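Local structure of FAD-binding oxidoreductase (Gulosibacter chungangensis, 7PBG) at residues I117-A122 against G143-I148; L192-G197 against S215-F220; L243-Y248 against W318-T323; D254-M259 against D408-Y413; S289-W294 against F387-N392. The protein oxidises 4-ethylphenol and related 4-alkylphenols by dehydrogenation, giving products such as 4-vinylphenol, with the help of a covalently bound FAD. All blocks are in the same frame, centred on the assembly; numbering follows the deposited sequence.

Interaction 1 (I117-A122 against G143-I148); sequences INEKLA and GAKLMI
Glu119 and Ala144 bring the two backbones closest, with their CA atoms 5.3 Å apart, where the turn that follows strand 114-118 meets the residues just after helix 132-142. The polar link is made by the Glu119 side chain. Its CG stands anti to the backbone N (chi1 -174°) and the chain beyond is extended, so that OE2 accepts the backbone N-H of Lys145 at 2.9 Å. The bond is nearly straight (167° at the hydrogen), yet the donor stands well above the carboxylate plane. The Lys145 side chain runs beside that of Glu119 in the same direction, but its NZ bends back to the carbonyl O of Gly143, 3.0 Å away. The strand 114-118 and the strand 123-126 that follows the turn form an antiparallel hairpin of the FAD-binding domain, and within the turn Asn118 OD1 accepts the backbone N of Leu121 in an Asx motif. Beside the polar link come apolar contacts. The methyl CG2 of Ile117 meets Ala144 CB at 3.8 Å, while Leu146 spreads its two methyls: CD2 presses on Ala122 CB at 3.5 Å, and CD1 lies 3.7 Å from Asn118 O. Lys120 of the turn makes a salt bridge to Glu260 of the second subunit, and Ala122 O accepts a hydrogen bond from Arg436 of that subunit.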
# COMPACT_ATOMS: atom_id res chain seq x y z
N ILE A 117 -22.14 0.31 -4.60
CA ILE A 117 -21.99 0.52 -3.14
C ILE A 117 -22.26 -0.83 -2.49
O ILE A 117 -23.42 -1.24 -2.34
CB ILE A 117 -22.90 1.61 -2.61
CG1 ILE A 117 -22.66 2.95 -3.31
CG2 ILE A 117 -22.80 1.73 -1.10
CD1 ILE A 117 -23.80 3.89 -3.09
N ASN A 118 -21.19 -1.52 -2.18
CA ASN A 118 -21.29 -2.90 -1.65
C ASN A 118 -21.26 -2.78 -0.13
O ASN A 118 -20.15 -2.56 0.45
CB ASN A 118 -20.17 -3.75 -2.25
CG ASN A 118 -20.35 -5.22 -1.93
OD1 ASN A 118 -20.70 -5.59 -0.80
ND2 ASN A 118 -20.11 -6.05 -2.94
N GLU A 119 -22.39 -2.99 0.52
CA GLU A 119 -22.40 -2.88 2.00
C GLU A 119 -21.65 -4.06 2.65
O GLU A 119 -20.89 -3.82 3.58
CB GLU A 119 -23.83 -2.83 2.51
CG GLU A 119 -23.89 -2.58 4.00
CD GLU A 119 -25.30 -2.26 4.49
OE1 GLU A 119 -26.28 -2.57 3.72
OE2 GLU A 119 -25.40 -1.67 5.59
N LYS A 120 -21.92 -5.30 2.23
CA LYS A 120 -21.39 -6.52 2.88
C LYS A 120 -19.86 -6.46 2.91
O LYS A 120 -19.29 -6.94 3.86
CB LYS A 120 -21.85 -7.77 2.13
CG LYS A 120 -21.40 -9.09 2.76
CD LYS A 120 -22.07 -10.30 2.15
CE LYS A 120 -21.67 -11.58 2.86
NZ LYS A 120 -22.39 -12.77 2.36
N LEU A 121 -19.23 -6.01 1.81
CA LEU A 121 -17.76 -6.00 1.68
C LEU A 121 -17.26 -4.54 1.75
O LEU A 121 -16.07 -4.33 1.52
CB LEU A 121 -17.38 -6.68 0.37
CG LEU A 121 -17.77 -8.16 0.33
CD1 LEU A 121 -17.28 -8.82 -0.95
CD2 LEU A 121 -17.24 -8.90 1.54
N ALA A 122 -18.12 -3.59 2.08
CA ALA A 122 -17.75 -2.20 2.47
C ALA A 122 -16.85 -1.54 1.44
O ALA A 122 -15.67 -1.22 1.78
CB ALA A 122 -17.08 -2.18 3.79
N GLY A 143 -28.83 3.43 1.96
CA GLY A 143 -29.06 2.78 3.25
C GLY A 143 -27.81 2.08 3.76
O GLY A 143 -27.85 1.60 4.89
N ALA A 144 -26.76 1.96 2.96
CA ALA A 144 -25.56 1.17 3.38
C ALA A 144 -24.89 1.84 4.60
O ALA A 144 -24.69 3.07 4.60
CB ALA A 144 -24.63 1.02 2.21
N LYS A 145 -24.53 1.07 5.63
CA LYS A 145 -23.90 1.58 6.87
C LYS A 145 -22.38 1.70 6.67
O LYS A 145 -21.59 1.02 7.34
CB LYS A 145 -24.26 0.71 8.07
CG LYS A 145 -25.77 0.55 8.28
CD LYS A 145 -26.53 1.84 8.30
CE LYS A 145 -27.98 1.69 8.74
NZ LYS A 145 -28.94 1.96 7.63
N LEU A 146 -22.02 2.60 5.78
CA LEU A 146 -20.63 2.88 5.37
C LEU A 146 -20.40 4.38 5.43
O LEU A 146 -21.35 5.15 5.20
CB LEU A 146 -20.42 2.39 3.93
CG LEU A 146 -20.62 0.90 3.65
CD1 LEU A 146 -20.38 0.71 2.18
CD2 LEU A 146 -19.73 0.02 4.48
N MET A 147 -19.16 4.76 5.68
CA MET A 147 -18.70 6.15 5.73
C MET A 147 -17.73 6.36 4.59
O MET A 147 -16.92 5.45 4.25
CB MET A 147 -17.95 6.41 7.04
CG MET A 147 -18.83 6.49 8.23
SD MET A 147 -17.77 6.46 9.69
CE MET A 147 -16.70 7.86 9.35
N ILE A 148 -17.74 7.54 4.05
CA ILE A 148 -16.64 7.96 3.15
C ILE A 148 -15.58 8.71 3.97
O ILE A 148 -15.76 9.00 5.15
CB ILE A 148 -17.15 8.79 1.99
CG1 ILE A 148 -17.63 10.17 2.43
CG2 ILE A 148 -18.25 8.05 1.23
CD1 ILE A 148 -17.58 11.19 1.32

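Interaction 2 (L192-G197 against S215-F220); sequences LRTGMG and SIEGLF
Thr194 lays its side chain across that of Glu217 at about a right angle, CB resting 3.7 Å from Glu217 CG, and its hydroxyl OG1 gives a short hydrogen bond of 2.6 Å to Glu217 OE2. OG1 meets OE2 on its anti side, 22° out of the carboxylate plane. With OG1 set between the backbone N and the carbonyl carbon (chi1 62°), the hydroxyl faces the glutamate and also accepts from Met182 N on the neighbouring strand. OE2 takes a second donor, Gly181 N, and OE1 pairs with Arg179 in a salt bridge, so this buried carboxylate is gripped at both oxygens and is likely to stay ionised. An alanine at Glu217 would probably leave the guanidinium of Arg179 without its counter-charge and the Thr194 hydroxyl and Gly181 N without their acceptor. Beside the polar group, Leu192 supplies the apolar half: its CD2 methyl meets Ile216 CD1 tip to tip at 4.0 Å and touches the Phe220 ring at CZ, 3.9 Å away. Beyond the contact, Ile216 and Leu219 pack on Leu219 and Ile216 of the second subunit, which puts the 215-220 loop in the dimer interface. The arrangement belongs to the FAD-binding domain of the PCMH type: the end of strand 191-193, paired with strand 179-186, is tied to a 3-10 turn whose Phe220 side chain lies about 7 Å from the bound FAD.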
# COMPACT_ATOMS: atom_id res chain seq x y z
N LEU A 192 -6.05 -1.47 -19.21
CA LEU A 192 -5.46 -2.32 -18.16
C LEU A 192 -6.43 -2.32 -16.98
O LEU A 192 -6.91 -1.25 -16.59
CB LEU A 192 -4.13 -1.71 -17.74
CG LEU A 192 -3.57 -2.20 -16.40
CD1 LEU A 192 -3.03 -3.60 -16.59
CD2 LEU A 192 -2.43 -1.29 -15.91
N ARG A 193 -6.70 -3.48 -16.41
CA ARG A 193 -7.40 -3.61 -15.12
C ARG A 193 -6.39 -4.16 -14.11
O ARG A 193 -5.83 -5.28 -14.34
CB ARG A 193 -8.65 -4.45 -15.29
CG ARG A 193 -9.75 -3.74 -16.09
CD ARG A 193 -10.98 -4.54 -16.16
NE ARG A 193 -12.10 -3.72 -16.64
CZ ARG A 193 -13.38 -4.05 -16.59
NH1 ARG A 193 -13.76 -5.22 -16.08
NH2 ARG A 193 -14.28 -3.17 -17.00
N THR A 194 -6.17 -3.41 -13.03
CA THR A 194 -5.10 -3.72 -12.06
C THR A 194 -5.58 -4.87 -11.18
O THR A 194 -6.82 -5.09 -11.04
CB THR A 194 -4.69 -2.51 -11.22
OG1 THR A 194 -5.83 -2.10 -10.47
CG2 THR A 194 -4.15 -1.41 -12.10
N GLY A 195 -4.64 -5.60 -10.67
CA GLY A 195 -4.91 -6.59 -9.61
C GLY A 195 -5.81 -7.70 -10.10
O GLY A 195 -5.62 -8.24 -11.22
N MET A 196 -6.83 -8.04 -9.30
CA MET A 196 -7.75 -9.15 -9.63
C MET A 196 -8.72 -8.77 -10.78
O MET A 196 -9.34 -9.67 -11.33
CB MET A 196 -8.49 -9.57 -8.37
CG MET A 196 -7.56 -10.06 -7.31
SD MET A 196 -6.55 -11.48 -7.88
CE MET A 196 -7.79 -12.52 -8.59
N GLY A 197 -8.73 -7.49 -11.22
CA GLY A 197 -9.51 -7.10 -12.42
C GLY A 197 -8.91 -7.68 -13.69
O GLY A 197 -9.63 -7.78 -14.69
N SER A 215 2.74 -5.32 -7.77
CA SER A 215 1.61 -4.43 -7.40
C SER A 215 1.88 -3.08 -8.04
O SER A 215 2.89 -2.44 -7.65
CB SER A 215 1.46 -4.34 -5.90
OG SER A 215 0.93 -5.55 -5.38
N ILE A 216 1.06 -2.68 -9.03
CA ILE A 216 1.42 -1.50 -9.87
C ILE A 216 0.41 -0.35 -9.72
O ILE A 216 0.59 0.66 -10.39
CB ILE A 216 1.59 -1.90 -11.34
CG1 ILE A 216 0.29 -2.46 -11.94
CG2 ILE A 216 2.74 -2.87 -11.45
CD1 ILE A 216 0.35 -2.71 -13.43
N GLU A 217 -0.58 -0.42 -8.83
CA GLU A 217 -1.50 0.76 -8.71
C GLU A 217 -0.71 2.00 -8.25
O GLU A 217 -1.10 3.13 -8.64
CB GLU A 217 -2.64 0.52 -7.74
CG GLU A 217 -3.71 -0.37 -8.35
CD GLU A 217 -4.90 -0.74 -7.49
OE1 GLU A 217 -5.09 -0.11 -6.39
OE2 GLU A 217 -5.68 -1.61 -7.95
N GLY A 218 0.34 1.83 -7.43
CA GLY A 218 1.18 2.93 -6.96
C GLY A 218 1.91 3.61 -8.11
O GLY A 218 2.28 4.81 -7.95
N LEU A 219 2.11 2.93 -9.26
CA LEU A 219 2.74 3.59 -10.43
C LEU A 219 1.86 4.73 -10.94
O LEU A 219 2.40 5.62 -11.58
CB LEU A 219 2.91 2.61 -11.57
CG LEU A 219 4.00 1.58 -11.43
CD1 LEU A 219 4.20 0.93 -12.79
CD2 LEU A 219 5.27 2.22 -10.94
N PHE A 220 0.56 4.67 -10.72
CA PHE A 220 -0.37 5.68 -11.29
C PHE A 220 -0.56 6.85 -10.31
O PHE A 220 -1.46 7.70 -10.56
CB PHE A 220 -1.68 5.02 -11.69
CG PHE A 220 -1.46 3.97 -12.74
CD1 PHE A 220 -1.04 4.32 -14.02
CD2 PHE A 220 -1.51 2.63 -12.40
CE1 PHE A 220 -0.76 3.34 -14.95
CE2 PHE A 220 -1.30 1.65 -13.36
CZ PHE A 220 -0.89 2.00 -14.62

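Interaction 3 (L243-Y248 against W318-T323); sequences LSFAIY and WIVYGT
The Phe245 ring lies with one face against the backbone of Gly322, whose CA sits 3.7 Å from the ring centroid, 23° off the normal, in a CH-pi contact. Val320 CG1 stands at the edge of the same ring, near its plane. Phe245 reaches its partner because CG takes the crowded position between the backbone N and the carbonyl carbon (chi1 56°), and because Gly322 has no side chain: a CB there would clash with CZ. On the other side of the sheet, Tyr321 receives Ile319 CG2 over one face, offset toward the rim, and Ala246 CB touches its CE1 at 3.6 Å. Tyr248 leans on the same methyl, its CE1 3.7 Å from Ile319 CG2. In plane with both tyrosine rings, one water bridges Tyr248 OH (2.7 Å) and Tyr321 OH (2.9 Å), the latter also bonded to Asp284. Near the far end, Ser244 OG and Thr323 OG1 share a hydrogen bond of 2.7 Å; His372 and Asn375 engage these hydroxyls from helix 363-375. Backbone bonds join the hydrogen-bonded pairs Phe245-Gly322 and Ile247-Val320, with Ile247 N to Val320 O at 2.7 Å. Helix 328-342 packs on the Phe245 and Ile247 face, helix 363-375 on the Ala246 and Tyr321 face. The two strands are neighbours in the large antiparallel sheet, consistent with the substrate (cap) domain of vanillyl-alcohol oxidase-type flavoproteins.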
# COMPACT_ATOMS: atom_id res chain seq x y z
N LEU A 243 -17.43 10.68 18.37
CA LEU A 243 -17.37 11.90 19.22
C LEU A 243 -16.09 12.66 18.93
O LEU A 243 -14.98 12.01 18.99
CB LEU A 243 -17.47 11.49 20.68
CG LEU A 243 -17.48 12.62 21.68
CD1 LEU A 243 -18.78 13.39 21.62
CD2 LEU A 243 -17.28 12.07 23.08
N SER A 244 -16.24 13.91 18.57
CA SER A 244 -15.11 14.79 18.20
C SER A 244 -14.72 15.70 19.33
O SER A 244 -15.49 15.95 20.28
CB SER A 244 -15.40 15.58 16.97
OG SER A 244 -15.59 14.76 15.88
N PHE A 245 -13.50 16.20 19.25
CA PHE A 245 -12.96 17.09 20.27
C PHE A 245 -12.09 18.17 19.64
O PHE A 245 -11.53 18.01 18.52
CB PHE A 245 -12.20 16.27 21.29
CG PHE A 245 -11.11 15.42 20.73
CD1 PHE A 245 -9.83 15.91 20.55
CD2 PHE A 245 -11.34 14.10 20.44
CE1 PHE A 245 -8.83 15.07 20.08
CE2 PHE A 245 -10.35 13.26 19.96
CZ PHE A 245 -9.08 13.76 19.80
N ALA A 246 -11.99 19.25 20.39
CA ALA A 246 -11.11 20.39 20.09
C ALA A 246 -10.28 20.60 21.34
O ALA A 246 -10.83 20.54 22.47
CB ALA A 246 -11.90 21.63 19.74
N ILE A 247 -9.00 20.81 21.16
CA ILE A 247 -8.08 21.09 22.30
C ILE A 247 -7.35 22.39 21.99
O ILE A 247 -6.72 22.45 20.95
CB ILE A 247 -7.10 19.95 22.58
CG1 ILE A 247 -7.73 18.57 22.32
CG2 ILE A 247 -6.62 20.10 24.00
CD1 ILE A 247 -6.83 17.43 22.62
N TYR A 248 -7.54 23.37 22.84
CA TYR A 248 -7.01 24.73 22.60
C TYR A 248 -5.77 24.95 23.46
O TYR A 248 -5.83 24.74 24.68
CB TYR A 248 -8.06 25.77 22.93
CG TYR A 248 -9.37 25.49 22.25
CD1 TYR A 248 -9.53 25.67 20.89
CD2 TYR A 248 -10.46 25.07 22.98
CE1 TYR A 248 -10.73 25.43 20.26
CE2 TYR A 248 -11.68 24.83 22.37
CZ TYR A 248 -11.81 25.03 21.00
OH TYR A 248 -13.02 24.81 20.43
N TRP A 318 -2.77 27.32 18.96
CA TRP A 318 -2.79 25.97 18.35
C TRP A 318 -4.10 25.33 18.78
O TRP A 318 -4.50 25.50 19.96
CB TRP A 318 -1.59 25.12 18.76
CG TRP A 318 -0.31 25.68 18.23
CD1 TRP A 318 0.64 26.37 18.91
CD2 TRP A 318 0.12 25.64 16.85
NE1 TRP A 318 1.63 26.77 18.04
CE2 TRP A 318 1.35 26.32 16.79
CE3 TRP A 318 -0.40 25.06 15.69
CZ2 TRP A 318 2.07 26.45 15.59
CZ3 TRP A 318 0.29 25.18 14.51
CH2 TRP A 318 1.51 25.86 14.48
N ILE A 319 -4.74 24.66 17.84
CA ILE A 319 -5.94 23.86 18.12
C ILE A 319 -5.67 22.45 17.58
O ILE A 319 -5.28 22.29 16.40
CB ILE A 319 -7.18 24.49 17.46
CG1 ILE A 319 -7.29 26.00 17.69
CG2 ILE A 319 -8.41 23.74 17.89
CD1 ILE A 319 -6.65 26.85 16.64
N VAL A 320 -5.92 21.47 18.42
CA VAL A 320 -5.98 20.04 18.03
C VAL A 320 -7.44 19.68 17.80
O VAL A 320 -8.23 19.95 18.68
CB VAL A 320 -5.33 19.12 19.07
CG1 VAL A 320 -5.53 17.65 18.75
CG2 VAL A 320 -3.84 19.48 19.21
N TYR A 321 -7.73 19.11 16.65
CA TYR A 321 -9.03 18.48 16.39
C TYR A 321 -8.83 16.98 16.15
O TYR A 321 -7.95 16.60 15.37
CB TYR A 321 -9.69 19.10 15.16
CG TYR A 321 -10.08 20.54 15.33
CD1 TYR A 321 -11.22 20.88 16.05
CD2 TYR A 321 -9.32 21.56 14.78
CE1 TYR A 321 -11.60 22.21 16.19
CE2 TYR A 321 -9.65 22.88 14.98
CZ TYR A 321 -10.81 23.21 15.64
OH TYR A 321 -11.12 24.52 15.77
N GLY A 322 -9.66 16.18 16.79
CA GLY A 322 -9.70 14.73 16.62
C GLY A 322 -11.11 14.17 16.81
O GLY A 322 -12.04 14.90 17.18
N THR A 323 -11.21 12.86 16.61
CA THR A 323 -12.47 12.10 16.74
C THR A 323 -12.18 10.68 17.23
O THR A 323 -11.15 10.08 16.88
CB THR A 323 -13.26 12.12 15.42
OG1 THR A 323 -13.45 13.46 15.00
CG2 THR A 323 -14.58 11.39 15.55
O HOH W 1 -13.15 25.16 17.75

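Interaction 4 (D254-M259 against D408-Y413); sequences DLPAIM and DAAKQY
Pro256 and Ala410 form the tightest meeting point, with the ring carbon CG of the proline 3.6 Å from the methyl CB of the alanine. Next to it Leu255 extends toward the partner helix, its CG anti to the backbone N (chi1 180°), and its CD2 methyl settles on the backbone of Ala409, 3.8 Å from the carbonyl C. The same methyl reaches Ala409 CB at 4.0 Å and Tyr413 CB at 4.1 Å. One turn further along, Met259 adds its CG against Ala409 CB at 3.9 Å. These residues sit at the start of helix 255-266 and within helix 406-422, whose short segments run at 138° to each other with axes 8.8 Å apart, the small alanine side chains giving room for this approach. Outside the pair, the inner sides of both helices rest on the sheet: Phe431 of strand 426-433 supports Leu255, Met259 and Ala409, and Val278 of strand 277-280 backs Leu255 and Met259. Tyr413 is positioned from its far end by a hydrogen bond of OH to Asn280 ND2. With no hydrogen bond or salt bridge between the two segments, the contact rests on shape and the burial of hydrocarbon surface.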
# COMPACT_ATOMS: atom_id res chain seq x y z
N ASP A 254 3.54 26.27 22.50
CA ASP A 254 3.05 24.95 22.97
C ASP A 254 3.21 23.88 21.88
O ASP A 254 3.04 22.69 22.19
CB ASP A 254 1.57 24.98 23.28
N LEU A 255 3.60 24.24 20.65
CA LEU A 255 3.63 23.25 19.57
C LEU A 255 4.53 22.07 19.90
O LEU A 255 4.12 20.93 19.66
CB LEU A 255 4.02 23.92 18.25
CG LEU A 255 4.10 23.00 17.04
CD1 LEU A 255 2.73 22.43 16.67
CD2 LEU A 255 4.68 23.76 15.85
N PRO A 256 5.79 22.21 20.41
CA PRO A 256 6.58 21.02 20.68
C PRO A 256 5.90 20.02 21.61
O PRO A 256 5.80 18.83 21.29
CB PRO A 256 7.88 21.56 21.30
CG PRO A 256 7.99 22.93 20.75
CD PRO A 256 6.56 23.45 20.66
N ALA A 257 5.36 20.49 22.74
CA ALA A 257 4.69 19.56 23.65
C ALA A 257 3.45 18.93 22.99
O ALA A 257 3.08 17.77 23.35
CB ALA A 257 4.32 20.25 24.92
N ILE A 258 2.73 19.72 22.19
CA ILE A 258 1.55 19.16 21.51
C ILE A 258 1.99 17.97 20.65
O ILE A 258 1.38 16.93 20.72
CB ILE A 258 0.81 20.19 20.67
CG1 ILE A 258 0.26 21.34 21.54
CG2 ILE A 258 -0.22 19.48 19.82
CD1 ILE A 258 -0.18 22.57 20.72
N MET A 259 3.05 18.14 19.85
CA MET A 259 3.42 17.10 18.89
C MET A 259 3.97 15.90 19.69
O MET A 259 3.64 14.77 19.34
CB MET A 259 4.46 17.61 17.88
CG MET A 259 4.01 18.77 17.05
SD MET A 259 2.36 18.67 16.32
CE MET A 259 2.62 17.25 15.27
N ASP A 408 11.60 20.04 16.18
CA ASP A 408 11.76 20.33 14.73
C ASP A 408 10.46 20.99 14.22
O ASP A 408 10.57 21.89 13.36
CB ASP A 408 12.07 19.09 13.89
CG ASP A 408 13.38 18.40 14.27
OD1 ASP A 408 13.52 17.20 13.90
OD2 ASP A 408 14.22 19.06 14.95
N ALA A 409 9.30 20.60 14.71
CA ALA A 409 8.02 21.20 14.29
C ALA A 409 8.10 22.70 14.58
O ALA A 409 7.81 23.48 13.68
CB ALA A 409 6.83 20.56 14.97
N ALA A 410 8.48 23.07 15.82
CA ALA A 410 8.54 24.48 16.24
C ALA A 410 9.55 25.24 15.39
O ALA A 410 9.29 26.38 15.08
CB ALA A 410 8.85 24.59 17.71
N LYS A 411 10.67 24.62 15.03
CA LYS A 411 11.68 25.32 14.21
C LYS A 411 11.11 25.55 12.82
O LYS A 411 11.26 26.68 12.29
CB LYS A 411 13.03 24.59 14.13
N GLN A 412 10.49 24.54 12.22
CA GLN A 412 9.80 24.70 10.93
C GLN A 412 8.79 25.83 11.02
O GLN A 412 8.77 26.69 10.12
CB GLN A 412 9.08 23.42 10.53
CG GLN A 412 10.02 22.39 9.97
CD GLN A 412 9.27 21.51 9.01
OE1 GLN A 412 8.99 21.91 7.86
NE2 GLN A 412 8.92 20.33 9.48
N TYR A 413 7.96 25.85 12.06
CA TYR A 413 6.97 26.94 12.24
C TYR A 413 7.66 28.30 12.27
O TYR A 413 7.25 29.20 11.51
CB TYR A 413 6.16 26.79 13.53
CG TYR A 413 5.04 27.79 13.68
CD1 TYR A 413 4.01 27.80 12.77
CD2 TYR A 413 4.99 28.73 14.70
CE1 TYR A 413 2.92 28.66 12.87
CE2 TYR A 413 3.91 29.62 14.80
CZ TYR A 413 2.85 29.56 13.91
OH TYR A 413 1.71 30.36 13.97

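Interaction 5 (S289-W294 against F387-N392); sequences SKREEW and FDWFPN
Hydrogen bonding joins Arg291 to Trp389 first: the backbone N of Arg291 donates to Trp389 O at 2.9 Å, in the carbonyl plane and on a lone pair, nearly straight at 170°. A water gives that oxygen a second partner (2.8 Å) and links it to Glu292 N. The CH-pi contact follows, with Arg291 CB 3.8 Å from the centroid of the five-membered ring of Trp389, over its face. At the ring's edge, Ser289 O lies 3.2 Å from CE3. Among the aromatics, Trp294 CD1 touches Trp389 CH2 at 3.7 Å, rim to rim, and Trp294 NE1 donates to Ser289 OG at 2.7 Å, the serine oxygen lying in the indole plane. As for charge, Asp426 OD2 receives both Arg291 NE and Trp389 NE1. An alanine at Trp389 would probably open a gap beneath Arg291 CB and leave Asp426 without its indole donor. Lys290 adds its aliphatic chain, with CG 3.4 Å from Asp388 O. The 387-392 segment borders the flavin site: Phe387 at its start touches the FAD, and the chain runs on into strand 393-402, which carries His395, the covalent flavin attachment.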
# COMPACT_ATOMS: atom_id res chain seq x y z
N SER A 289 -13.86 33.90 9.32
CA SER A 289 -13.71 35.37 9.33
C SER A 289 -12.81 35.81 8.19
O SER A 289 -12.08 34.98 7.65
CB SER A 289 -13.20 35.83 10.64
OG SER A 289 -11.82 35.44 10.81
N LYS A 290 -12.76 37.12 7.97
CA LYS A 290 -11.87 37.76 6.97
C LYS A 290 -10.76 38.51 7.71
O LYS A 290 -10.90 38.85 8.89
CB LYS A 290 -12.66 38.76 6.12
CG LYS A 290 -13.73 38.14 5.26
CD LYS A 290 -14.31 39.12 4.26
CE LYS A 290 -15.22 38.43 3.26
NZ LYS A 290 -16.28 37.67 3.96
N ARG A 291 -9.64 38.68 7.03
CA ARG A 291 -8.42 39.23 7.63
C ARG A 291 -8.68 40.57 8.30
O ARG A 291 -8.16 40.82 9.38
CB ARG A 291 -7.41 39.50 6.51
CG ARG A 291 -5.99 39.63 7.01
CD ARG A 291 -5.06 39.87 5.86
NE ARG A 291 -3.63 39.71 6.20
CZ ARG A 291 -2.81 40.67 6.61
NH1 ARG A 291 -3.23 41.92 6.74
NH2 ARG A 291 -1.55 40.36 6.88
N GLU A 292 -9.46 41.44 7.64
CA GLU A 292 -9.67 42.82 8.14
C GLU A 292 -10.45 42.80 9.45
O GLU A 292 -10.43 43.85 10.17
CB GLU A 292 -10.35 43.66 7.08
CG GLU A 292 -9.36 44.05 5.99
CD GLU A 292 -9.96 44.94 4.92
OE1 GLU A 292 -9.20 45.81 4.44
OE2 GLU A 292 -11.19 44.79 4.59
N GLU A 293 -11.12 41.69 9.79
CA GLU A 293 -11.84 41.63 11.10
C GLU A 293 -10.81 41.70 12.21
O GLU A 293 -11.16 42.09 13.36
CB GLU A 293 -12.71 40.38 11.21
CG GLU A 293 -13.87 40.37 10.22
CD GLU A 293 -14.73 39.12 10.27
OE1 GLU A 293 -14.98 38.51 9.22
OE2 GLU A 293 -15.24 38.81 11.37
N TRP A 294 -9.56 41.36 11.92
CA TRP A 294 -8.47 41.27 12.92
C TRP A 294 -7.45 42.39 12.75
O TRP A 294 -6.89 42.81 13.80
CB TRP A 294 -7.79 39.90 12.83
CG TRP A 294 -8.82 38.82 12.74
CD1 TRP A 294 -9.16 38.07 11.66
CD2 TRP A 294 -9.72 38.45 13.80
NE1 TRP A 294 -10.17 37.22 11.98
CE2 TRP A 294 -10.54 37.44 13.27
CE3 TRP A 294 -9.89 38.87 15.11
CZ2 TRP A 294 -11.53 36.83 14.03
CZ3 TRP A 294 -10.90 38.29 15.85
CH2 TRP A 294 -11.70 37.28 15.32
N PHE A 387 -10.71 31.35 0.94
CA PHE A 387 -10.62 32.07 -0.37
C PHE A 387 -11.13 33.52 -0.22
O PHE A 387 -10.90 34.36 -1.11
CB PHE A 387 -11.40 31.36 -1.49
CG PHE A 387 -11.03 29.92 -1.70
CD1 PHE A 387 -9.74 29.50 -1.49
CD2 PHE A 387 -11.98 28.98 -2.07
CE1 PHE A 387 -9.40 28.17 -1.61
CE2 PHE A 387 -11.62 27.66 -2.27
CZ PHE A 387 -10.32 27.25 -2.02
N ASP A 388 -11.87 33.80 0.85
CA ASP A 388 -12.48 35.12 1.07
C ASP A 388 -11.69 35.86 2.15
O ASP A 388 -12.10 36.97 2.51
CB ASP A 388 -13.97 35.03 1.42
CG ASP A 388 -14.82 34.45 0.30
OD1 ASP A 388 -14.52 34.73 -0.87
OD2 ASP A 388 -15.72 33.67 0.61
N TRP A 389 -10.59 35.29 2.65
CA TRP A 389 -9.80 35.94 3.74
C TRP A 389 -9.44 37.37 3.35
O TRP A 389 -9.50 38.27 4.19
CB TRP A 389 -8.55 35.11 3.95
CG TRP A 389 -7.60 35.55 5.01
CD1 TRP A 389 -6.29 35.84 4.81
CD2 TRP A 389 -7.80 35.63 6.43
NE1 TRP A 389 -5.67 36.15 5.97
CE2 TRP A 389 -6.55 35.96 7.00
CE3 TRP A 389 -8.88 35.40 7.29
CZ2 TRP A 389 -6.39 36.12 8.37
CZ3 TRP A 389 -8.73 35.56 8.65
CH2 TRP A 389 -7.48 35.92 9.17
N PHE A 390 -9.06 37.53 2.08
CA PHE A 390 -9.02 38.83 1.37
C PHE A 390 -9.38 38.55 -0.08
O PHE A 390 -9.38 37.39 -0.52
CB PHE A 390 -7.66 39.50 1.57
CG PHE A 390 -6.48 38.65 1.18
CD1 PHE A 390 -6.21 38.43 -0.16
CD2 PHE A 390 -5.66 38.07 2.13
CE1 PHE A 390 -5.11 37.68 -0.53
CE2 PHE A 390 -4.60 37.27 1.77
CZ PHE A 390 -4.31 37.09 0.43
N PRO A 391 -9.62 39.59 -0.88
CA PRO A 391 -10.08 39.38 -2.25
C PRO A 391 -9.05 38.57 -3.07
O PRO A 391 -7.91 38.90 -3.04
CB PRO A 391 -10.34 40.80 -2.80
CG PRO A 391 -10.57 41.61 -1.57
CD PRO A 391 -9.68 41.02 -0.50
N ASN A 392 -9.53 37.55 -3.77
CA ASN A 392 -8.73 36.71 -4.70
C ASN A 392 -7.71 35.88 -3.91
O ASN A 392 -6.74 35.41 -4.52
CB ASN A 392 -8.01 37.57 -5.76
CG ASN A 392 -8.86 38.67 -6.34
OD1 ASN A 392 -10.00 38.43 -6.72
ND2 ASN A 392 -8.33 39.88 -6.35
O HOH W 2 -9.83 41.01 4.67

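In the fold
Interactions 3 and 4 are one continuous region, their centres 17 Å apart: strand 241-249 leads into helix 255-266, and Trp318 packs against both helices, its CB 3.5 Å from Ile258 CD1 and its ring edge-to-face with Tyr413. Interaction 5 lies apart from them, about 11 Å from each at the nearest atoms; its segment 387-392 begins with Phe387, which touches the FAD. Interactions 1 and 2 belong to the FAD-binding half, about 12 Å apart at their nearest atoms; both reach the same antiparallel sheet and both meet the second subunit. Interactions 2 and 5 sit on opposite sides of the chain's centre, 44 Å between centres, and the Phe220 side chain of interaction 2 comes within about 7 Å of the FAD.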